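PDB 5GN1: ATP-dependent helicase FUN30 from Saccharomyces cerevisiae S288c, which couples ATP hydrolysis to nucleosome remodelling, promotes end resection at DNA double-strand breaks and is required for heterochromatin organization. Local coordinates for residues K63-K68 with L115-I120; N102-L107 with D313-K318. All coordinates share one frame; numbering follows the deposited sequence.

Contacts 1 and 2 adjoin each other in the C-terminal part of the ATPase domain, their centres about 13 Å apart. The four segments alternate along the chain, with 102-107 falling between 63-68 and 115-120, so the two contacts interlock. The bridge between them is Tyr66, which turns away from 115-120. Its OH probably hydrogen-bonds to Ile315 N at 2.8 Å, and its CE2 packs 3.6 Å from Leu107 O. A second touch joins them where Phe117 CZ packs 3.2 Å from Ala106 O. Contact 2 is wholly buried and contact 1 only partly so; neither involves a bound nucleotide or DNA.

Contact 1: residues K63-K68 with L115-I120; sequences KKIYDK and LLFRNI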
ATOM      1  N   LYS A  63       8.771   8.537   9.580  1.00 28.44           N
ATOM      2  CA  LYS A  63      10.213   8.642   9.778  1.00 29.30           C
ATOM      3  C   LYS A  63      10.682   7.706  10.887  1.00 22.22           C
ATOM      4  O   LYS A  63      11.709   7.036  10.748  1.00 27.04           O
ATOM      5  CB  LYS A  63      10.589  10.092  10.095  1.00 32.30           C
ATOM      6  CG  LYS A  63      11.913  10.556   9.486  1.00 40.77           C
ATOM      7  CD  LYS A  63      12.152  12.053   9.733  1.00 43.62           C
ATOM      8  CE  LYS A  63      10.934  12.919   9.334  1.00 48.20           C
ATOM      9  NZ  LYS A  63      10.809  13.196   7.858  1.00 43.20           N
ATOM     10  N   LYS A  64       9.934   7.647  11.996  1.00 28.06           N
ATOM     11  CA  LYS A  64      10.284   6.747  13.095  1.00 31.42           C
ATOM     12  C   LYS A  64      10.278   5.290  12.645  1.00 30.57           C
ATOM     13  O   LYS A  64      11.210   4.530  12.941  1.00 25.34           O
ATOM     14  CB  LYS A  64       9.320   6.951  14.266  1.00 29.28           C
ATOM     15  CG  LYS A  64       9.560   8.249  15.042  1.00 45.87           C
ATOM     16  CD  LYS A  64       8.945   8.182  16.443  1.00 51.45           C
ATOM     17  CE  LYS A  64       8.979   9.533  17.149  1.00 59.42           C
ATOM     18  NZ  LYS A  64       8.355   9.464  18.504  1.00 59.92           N
ATOM     19  N   ILE A  65       9.221   4.880  11.933  1.00 28.54           N
ATOM     20  CA  ILE A  65       9.116   3.506  11.446  1.00 24.88           C
ATOM     21  C   ILE A  65      10.225   3.205  10.446  1.00 21.70           C
ATOM     22  O   ILE A  65      10.875   2.156  10.513  1.00 27.12           O
ATOM     23  CB  ILE A  65       7.725   3.262  10.828  1.00 25.07           C
ATOM     24  CG1 ILE A  65       6.624   3.370  11.882  1.00 25.66           C
ATOM     25  CG2 ILE A  65       7.685   1.917  10.113  1.00 22.32           C
ATOM     26  CD1 ILE A  65       5.215   3.333  11.307  1.00 26.70           C
ATOM     27  N   TYR A  66      10.458   4.119   9.494  1.00 20.06           N
ATOM     28  CA  TYR A  66      11.500   3.907   8.495  1.00 22.23           C
ATOM     29  C   TYR A  66      12.875   3.762   9.150  1.00 27.40           C
ATOM     30  O   TYR A  66      13.655   2.870   8.791  1.00 25.71           O
ATOM     31  CB  TYR A  66      11.489   5.067   7.485  1.00 23.96           C
ATOM     32  CG  TYR A  66      12.151   4.760   6.164  1.00 27.23           C
ATOM     33  CD1 TYR A  66      13.511   4.918   5.996  1.00 26.40           C
ATOM     34  CD2 TYR A  66      11.404   4.321   5.075  1.00 24.96           C
ATOM     35  CE1 TYR A  66      14.124   4.629   4.789  1.00 24.83           C
ATOM     36  CE2 TYR A  66      11.998   4.044   3.871  1.00 26.56           C
ATOM     37  CZ  TYR A  66      13.365   4.193   3.733  1.00 30.60           C
ATOM     38  OH  TYR A  66      13.977   3.902   2.537  1.00 24.02           O
ATOM     39  N   ASP A  67      13.186   4.636  10.111  1.00 29.62           N
ATOM     40  CA  ASP A  67      14.488   4.602  10.772  1.00 30.71           C
ATOM     41  C   ASP A  67      14.695   3.287  11.524  1.00 25.78           C
ATOM     42  O   ASP A  67      15.802   2.739  11.520  1.00 30.51           O
ATOM     43  CB  ASP A  67      14.624   5.786  11.734  1.00 30.24           C
ATOM     44  CG  ASP A  67      14.841   7.128  11.022  1.00 34.21           C
ATOM     45  OD1 ASP A  67      15.190   7.145   9.822  1.00 32.54           O
ATOM     46  OD2 ASP A  67      14.666   8.176  11.690  1.00 40.28           O
ATOM     47  N   LYS A  68      13.645   2.771  12.174  1.00 28.30           N
ATOM     48  CA  LYS A  68      13.721   1.455  12.815  1.00 30.37           C
ATOM     49  C   LYS A  68      14.092   0.372  11.811  1.00 32.91           C
ATOM     50  O   LYS A  68      14.947  -0.479  12.082  1.00 30.59           O
ATOM     51  CB  LYS A  68      12.392   1.099  13.483  1.00 32.80           C
ATOM     52  CG  LYS A  68      12.197   1.615  14.892  1.00 37.89           C
ATOM     53  CD  LYS A  68      10.852   1.152  15.463  1.00 39.70           C
ATOM     54  CE  LYS A  68       9.679   1.543  14.559  1.00 43.72           C
ATOM     55  NZ  LYS A  68       8.334   1.480  15.229  1.00 42.12           N
ATOM     56  N   LEU A 115      -0.068   2.819   8.940  1.00 19.47           N
ATOM     57  CA  LEU A 115      -1.008   1.786   9.359  1.00 22.50           C
ATOM     58  C   LEU A 115      -0.761   0.455   8.676  1.00 23.31           C
ATOM     59  O   LEU A 115      -1.545  -0.468   8.876  1.00 20.63           O
ATOM     60  CB  LEU A 115      -2.455   2.228   9.105  1.00 20.85           C
ATOM     61  CG  LEU A 115      -2.901   3.479   9.879  1.00 21.77           C
ATOM     62  CD1 LEU A 115      -4.398   3.754   9.647  1.00 23.64           C
ATOM     63  CD2 LEU A 115      -2.570   3.363  11.368  1.00 23.80           C
ATOM     64  N   LEU A 116       0.285   0.351   7.860  1.00 19.91           N
ATOM     65  CA  LEU A 116       0.766  -0.923   7.351  1.00 19.95           C
ATOM     66  C   LEU A 116       1.661  -1.634   8.357  1.00 19.67           C
ATOM     67  O   LEU A 116       2.269  -2.655   8.019  1.00 20.73           O
ATOM     68  CB  LEU A 116       1.534  -0.714   6.040  1.00 17.77           C
ATOM     69  CG  LEU A 116       0.736  -0.126   4.875  1.00 19.32           C
ATOM     70  CD1 LEU A 116       1.687   0.250   3.733  1.00 15.63           C
ATOM     71  CD2 LEU A 116      -0.360  -1.103   4.431  1.00 15.95           C
ATOM     72  N   PHE A 117       1.752  -1.091   9.566  1.00 18.35           N
ATOM     73  CA  PHE A 117       2.591  -1.614  10.636  1.00 23.11           C
ATOM     74  C   PHE A 117       1.771  -1.639  11.912  1.00 24.03           C
ATOM     75  O   PHE A 117       0.768  -0.936  12.040  1.00 22.00           O
ATOM     76  CB  PHE A 117       3.846  -0.750  10.865  1.00 23.36           C
ATOM     77  CG  PHE A 117       4.780  -0.717   9.696  1.00 26.57           C
ATOM     78  CD1 PHE A 117       4.535   0.128   8.625  1.00 23.82           C
ATOM     79  CD2 PHE A 117       5.907  -1.523   9.667  1.00 24.41           C
ATOM     80  CE1 PHE A 117       5.381   0.159   7.536  1.00 20.26           C
ATOM     81  CE2 PHE A 117       6.765  -1.495   8.578  1.00 27.37           C
ATOM     82  CZ  PHE A 117       6.505  -0.651   7.517  1.00 23.32           C
ATOM     83  N   ARG A 118       2.209  -2.447  12.869  1.00 26.58           N
ATOM     84  CA  ARG A 118       1.596  -2.471  14.184  1.00 20.44           C
ATOM     85  C   ARG A 118       2.481  -1.641  15.113  1.00 23.09           C
ATOM     86  O   ARG A 118       3.589  -2.066  15.461  1.00 29.17           O
ATOM     87  CB  ARG A 118       1.470  -3.899  14.726  1.00 23.78           C
ATOM     88  CG  ARG A 118       0.749  -3.980  16.081  1.00 23.54           C
ATOM     89  CD  ARG A 118       0.438  -5.437  16.500  1.00 23.20           C
ATOM     90  NE  ARG A 118       1.635  -6.204  16.836  1.00 25.41           N
ATOM     91  CZ  ARG A 118       2.221  -6.207  18.036  1.00 32.24           C
ATOM     92  NH1 ARG A 118       1.730  -5.467  19.024  1.00 29.03           N
ATOM     93  NH2 ARG A 118       3.302  -6.951  18.247  1.00 31.64           N
ATOM     94  N   ASN A 119       2.020  -0.438  15.444  1.00 26.45           N
ATOM     95  CA  ASN A 119       2.514   0.409  16.531  1.00 30.37           C
ATOM     96  C   ASN A 119       1.505   1.019  17.478  1.00 28.94           C
ATOM     97  O   ASN A 119       1.773   1.164  18.671  1.00 35.23           O
ATOM     98  CB  ASN A 119       3.172   1.613  15.842  1.00 33.62           C
ATOM     99  CG  ASN A 119       4.446   1.260  15.126  1.00 36.51           C
ATOM    100  OD1 ASN A 119       5.499   1.044  15.740  1.00 39.43           O
ATOM    101  ND2 ASN A 119       4.366   1.208  13.809  1.00 37.67           N
ATOM    102  N   ILE A 120       0.311   1.321  16.965  1.00 24.49           N
ATOM    103  CA  ILE A 120      -0.733   1.872  17.821  1.00 28.85           C
ATOM    104  C   ILE A 120      -1.235   0.725  18.686  1.00 34.82           C
ATOM    105  O   ILE A 120      -1.379   0.857  19.910  1.00 30.35           O
ATOM    106  CB  ILE A 120      -1.858   2.489  16.972  1.00 26.36           C
ATOM    107  CG1 ILE A 120      -1.311   3.716  16.221  1.00 26.78           C
ATOM    108  CG2 ILE A 120      -3.062   2.844  17.826  1.00 26.06           C
ATOM    109  CD1 ILE A 120      -2.279   4.269  15.190  1.00 28.06           C
TER
HETATM  110  O   HOH W   1       6.903  -0.169  13.352  1.00 42.17           O
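Helix 60-82 meets the loop between helices 100-110 and 123-133 through Ile65 and Lys68, one turn apart, which face Phe117 and Asn119. The join belongs to the helical part of this Snf2-family ATPase-C fragment; helix 60-82 follows edge strand 49-56 of the parallel RecA-like sheet. A CH-pi contact is its apolar half. Ile65 CG2 stands 3.6 Å from the centroid of the Phe117 ring and only 2° off the ring normal. Its nearest ring atom, CZ, is 3.8 Å away and the other five are scarcely farther, so the methyl is centred over the face. With CG2 anti to the backbone N (chi1 of CG1 -65°), the other branch of Ile65 is left to run toward Asn119, where CD1 comes to 3.4 Å from ND2.

The polar half lies one helical turn on. Lys68 and Asn119 extend from opposite directions, and a bend at chi3 (-55°) in the lysine chain brings NZ to Asn119. A water accepts from both Lys68 NZ and Asn119 ND2, each 2.9 Å from its oxygen, and so bridges helix and loop. Lys68 NZ also stands 2.9 Å from Asn119 OD1.

Asp157 of helix 157-166 holds the loop by a backbone bond to Phe117 and through its carboxylate to the backbone N of Asn119 and Ile120. Replacing Phe117 by an alanine removes the ring, and Ile65 CG2 would probably be left facing a gap where the aromatic face had been.

The chemistry grades from buried to open: Ile65 is buried, whereas Lys68 is exposed. The nearby ammonium charge would probably polarise the Asn119 amide, drawing electron density toward OD1 and making ND2 a somewhat stronger donor to the bridging water.

Contact 2: residues N102-L107 with D313-K318; sequences NLIMAL and DSIEEK
Ile315 points its CB at helix 100-110, and its two branches part there to meet Leu107 and Ile104. The short branch, CG2, lies between the backbone N and the carbonyl carbon. It comes to 3.8 Å from Leu107 CB and touches the carbonyl group of the same leucine, with Leu107 C also at 3.8 Å. The long branch starts with CG1 anti to the backbone N (chi1 -173°) and continues extended (chi2 168°), which carries the terminal methyl away from the backbone of 313-318 and in among the side chains opposite. There CD1 is 3.5 Å from Ile104 CG2 and 3.6 Å from Ile104 CD1, so both methyl ends of that isoleucine close on one carbon. Leu107 adds a looser touch, its CD1 standing 4.1 Å from Ile315 CD1. Ile315 crosses both partners at about a right angle.

Ile315 directly follows Ser314, the N-cap of the helix that comes after strand 304-311 of the parallel RecA-like sheet. Ser314 OG accepts from Glu316 N at 3.0 Å, with an N-H...O angle of 148°. The same hydroxyl is hydrogen-bonded to Thr311 O, tying the cap back to the end of the strand. Glu316 is bound at the same corner: OE1 accepts from Thr311 N and OE2 forms a salt bridge with Lys186.

Helix 345-359 adds a third apolar surface, where Ile355 touches both Leu107 and Ile315, and Leu343, in the loop before that helix, touches Ile104.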
ATOM      1  N   ASN A 102      12.299  -9.251   2.812  1.00 22.93           N
ATOM      2  CA  ASN A 102      11.266  -8.667   3.661  1.00 27.86           C
ATOM      3  C   ASN A 102      11.695  -7.351   4.302  1.00 22.49           C
ATOM      4  O   ASN A 102      10.828  -6.602   4.765  1.00 20.66           O
ATOM      5  CB  ASN A 102      10.788  -9.655   4.740  1.00 31.03           C
ATOM      6  CG  ASN A 102      11.905 -10.174   5.630  1.00 32.67           C
ATOM      7  OD1 ASN A 102      12.613  -9.408   6.285  1.00 28.90           O
ATOM      8  ND2 ASN A 102      12.014 -11.504   5.714  1.00 36.84           N
ATOM      9  N   LEU A 103      12.993  -7.028   4.309  1.00 22.86           N
ATOM     10  CA  LEU A 103      13.412  -5.713   4.791  1.00 19.17           C
ATOM     11  C   LEU A 103      13.126  -4.633   3.756  1.00 20.48           C
ATOM     12  O   LEU A 103      12.632  -3.554   4.098  1.00 25.22           O
ATOM     13  CB  LEU A 103      14.905  -5.715   5.153  1.00 24.00           C
ATOM     14  CG  LEU A 103      15.325  -6.446   6.425  1.00 26.06           C
ATOM     15  CD1 LEU A 103      16.841  -6.580   6.460  1.00 30.29           C
ATOM     16  CD2 LEU A 103      14.810  -5.719   7.647  1.00 27.98           C
ATOM     17  N   ILE A 104      13.458  -4.901   2.491  1.00 22.55           N
ATOM     18  CA  ILE A 104      13.051  -4.028   1.388  1.00 24.44           C
ATOM     19  C   ILE A 104      11.535  -3.856   1.369  1.00 24.68           C
ATOM     20  O   ILE A 104      11.017  -2.766   1.093  1.00 20.95           O
ATOM     21  CB  ILE A 104      13.571  -4.592   0.049  1.00 26.46           C
ATOM     22  CG1 ILE A 104      15.110  -4.524  -0.031  1.00 26.73           C
ATOM     23  CG2 ILE A 104      12.918  -3.892  -1.145  1.00 23.53           C
ATOM     24  CD1 ILE A 104      15.698  -3.223   0.356  1.00 28.18           C
ATOM     25  N   MET A 105      10.797  -4.930   1.654  1.00 23.22           N
ATOM     26  CA  MET A 105       9.344  -4.831   1.680  1.00 20.31           C
ATOM     27  C   MET A 105       8.879  -3.892   2.781  1.00 20.99           C
ATOM     28  O   MET A 105       7.982  -3.067   2.570  1.00 18.31           O
ATOM     29  CB  MET A 105       8.723  -6.216   1.865  1.00 20.72           C
ATOM     30  CG  MET A 105       7.226  -6.144   2.049  1.00 31.23           C
ATOM     31  SD  MET A 105       6.455  -5.621   0.501  1.00 42.98           S
ATOM     32  CE  MET A 105       6.190  -7.246  -0.219  1.00 48.30           C
ATOM     33  N   ALA A 106       9.480  -4.005   3.965  1.00 19.17           N
ATOM     34  CA  ALA A 106       9.120  -3.135   5.076  1.00 22.09           C
ATOM     35  C   ALA A 106       9.440  -1.673   4.767  1.00 20.25           C
ATOM     36  O   ALA A 106       8.665  -0.779   5.124  1.00 19.86           O
ATOM     37  CB  ALA A 106       9.842  -3.590   6.345  1.00 23.45           C
ATOM     38  N   LEU A 107      10.580  -1.403   4.116  1.00 20.68           N
ATOM     39  CA  LEU A 107      10.894  -0.022   3.744  1.00 20.58           C
ATOM     40  C   LEU A 107       9.872   0.520   2.751  1.00 19.22           C
ATOM     41  O   LEU A 107       9.473   1.688   2.836  1.00 18.68           O
ATOM     42  CB  LEU A 107      12.304   0.084   3.157  1.00 21.75           C
ATOM     43  CG  LEU A 107      13.497  -0.253   4.066  1.00 21.58           C
ATOM     44  CD1 LEU A 107      14.779  -0.274   3.261  1.00 20.50           C
ATOM     45  CD2 LEU A 107      13.609   0.712   5.231  1.00 25.30           C
ATOM     46  N   ASP A 313      13.725  10.703  -0.037  1.00 29.66           N
ATOM     47  CA  ASP A 313      14.608  10.178   1.010  1.00 35.93           C
ATOM     48  C   ASP A 313      14.150   8.782   1.433  1.00 34.30           C
ATOM     49  O   ASP A 313      14.125   8.441   2.617  1.00 36.68           O
ATOM     50  CB  ASP A 313      14.670  11.138   2.204  1.00 31.12           C
ATOM     51  CG  ASP A 313      15.785  10.797   3.211  1.00 50.09           C
ATOM     52  OD1 ASP A 313      16.801  10.158   2.831  1.00 40.95           O
ATOM     53  OD2 ASP A 313      15.628  11.185   4.396  1.00 49.32           O
ATOM     54  N   SER A 314      13.747   7.977   0.450  1.00 32.65           N
ATOM     55  CA  SER A 314      13.194   6.661   0.715  1.00 28.97           C
ATOM     56  C   SER A 314      13.601   5.719  -0.402  1.00 28.84           C
ATOM     57  O   SER A 314      14.040   6.137  -1.476  1.00 27.82           O
ATOM     58  CB  SER A 314      11.666   6.699   0.830  1.00 31.63           C
ATOM     59  OG  SER A 314      11.077   6.488  -0.443  1.00 24.59           O
ATOM     60  N   ILE A 315      13.403   4.427  -0.138  1.00 26.09           N
ATOM     61  CA  ILE A 315      13.676   3.376  -1.108  1.00 25.86           C
ATOM     62  C   ILE A 315      12.926   3.581  -2.420  1.00 24.22           C
ATOM     63  O   ILE A 315      13.339   3.056  -3.458  1.00 23.22           O
ATOM     64  CB  ILE A 315      13.322   2.023  -0.469  1.00 27.22           C
ATOM     65  CG1 ILE A 315      13.756   0.867  -1.369  1.00 25.86           C
ATOM     66  CG2 ILE A 315      11.837   1.975  -0.153  1.00 22.69           C
ATOM     67  CD1 ILE A 315      13.701  -0.470  -0.679  1.00 34.86           C
ATOM     68  N   GLU A 316      11.821   4.335  -2.400  1.00 26.18           N
ATOM     69  CA  GLU A 316      11.066   4.564  -3.633  1.00 26.72           C
ATOM     70  C   GLU A 316      11.894   5.330  -4.656  1.00 28.52           C
ATOM     71  O   GLU A 316      11.734   5.128  -5.862  1.00 28.60           O
ATOM     72  CB  GLU A 316       9.767   5.312  -3.327  1.00 27.56           C
ATOM     73  CG  GLU A 316       8.749   4.459  -2.544  1.00 25.60           C
ATOM     74  CD  GLU A 316       7.353   5.087  -2.490  1.00 30.73           C
ATOM     75  OE1 GLU A 316       7.247   6.329  -2.553  1.00 28.47           O
ATOM     76  OE2 GLU A 316       6.364   4.326  -2.408  1.00 29.76           O
ATOM     77  N   GLU A 317      12.784   6.212  -4.192  1.00 26.57           N
ATOM     78  CA  GLU A 317      13.713   6.868  -5.106  1.00 33.98           C
ATOM     79  C   GLU A 317      14.636   5.853  -5.773  1.00 35.02           C
ATOM     80  O   GLU A 317      14.857   5.913  -6.987  1.00 29.76           O
ATOM     81  CB  GLU A 317      14.509   7.942  -4.359  1.00 31.94           C
ATOM     82  CG  GLU A 317      13.646   9.115  -3.905  1.00 33.21           C
ATOM     83  CD  GLU A 317      14.447  10.271  -3.311  1.00 40.89           C
ATOM     84  OE1 GLU A 317      14.909  10.169  -2.154  1.00 36.46           O
ATOM     85  OE2 GLU A 317      14.630  11.281  -4.021  1.00 49.97           O
ATOM     86  N   LYS A 318      15.164   4.890  -5.000  1.00 29.94           N
ATOM     87  CA  LYS A 318      16.017   3.853  -5.579  1.00 28.88           C
ATOM     88  C   LYS A 318      15.249   2.989  -6.565  1.00 33.94           C
ATOM     89  O   LYS A 318      15.784   2.589  -7.607  1.00 31.89           O
ATOM     90  CB  LYS A 318      16.608   2.979  -4.469  1.00 30.41           C
ATOM     91  CG  LYS A 318      17.437   3.747  -3.471  1.00 33.92           C
ATOM     92  CD  LYS A 318      18.519   4.509  -4.185  1.00 41.01           C
ATOM     93  CE  LYS A 318      18.847   5.809  -3.475  1.00 41.93           C
ATOM     94  NZ  LYS A 318      19.873   6.563  -4.245  1.00 49.43           N
TER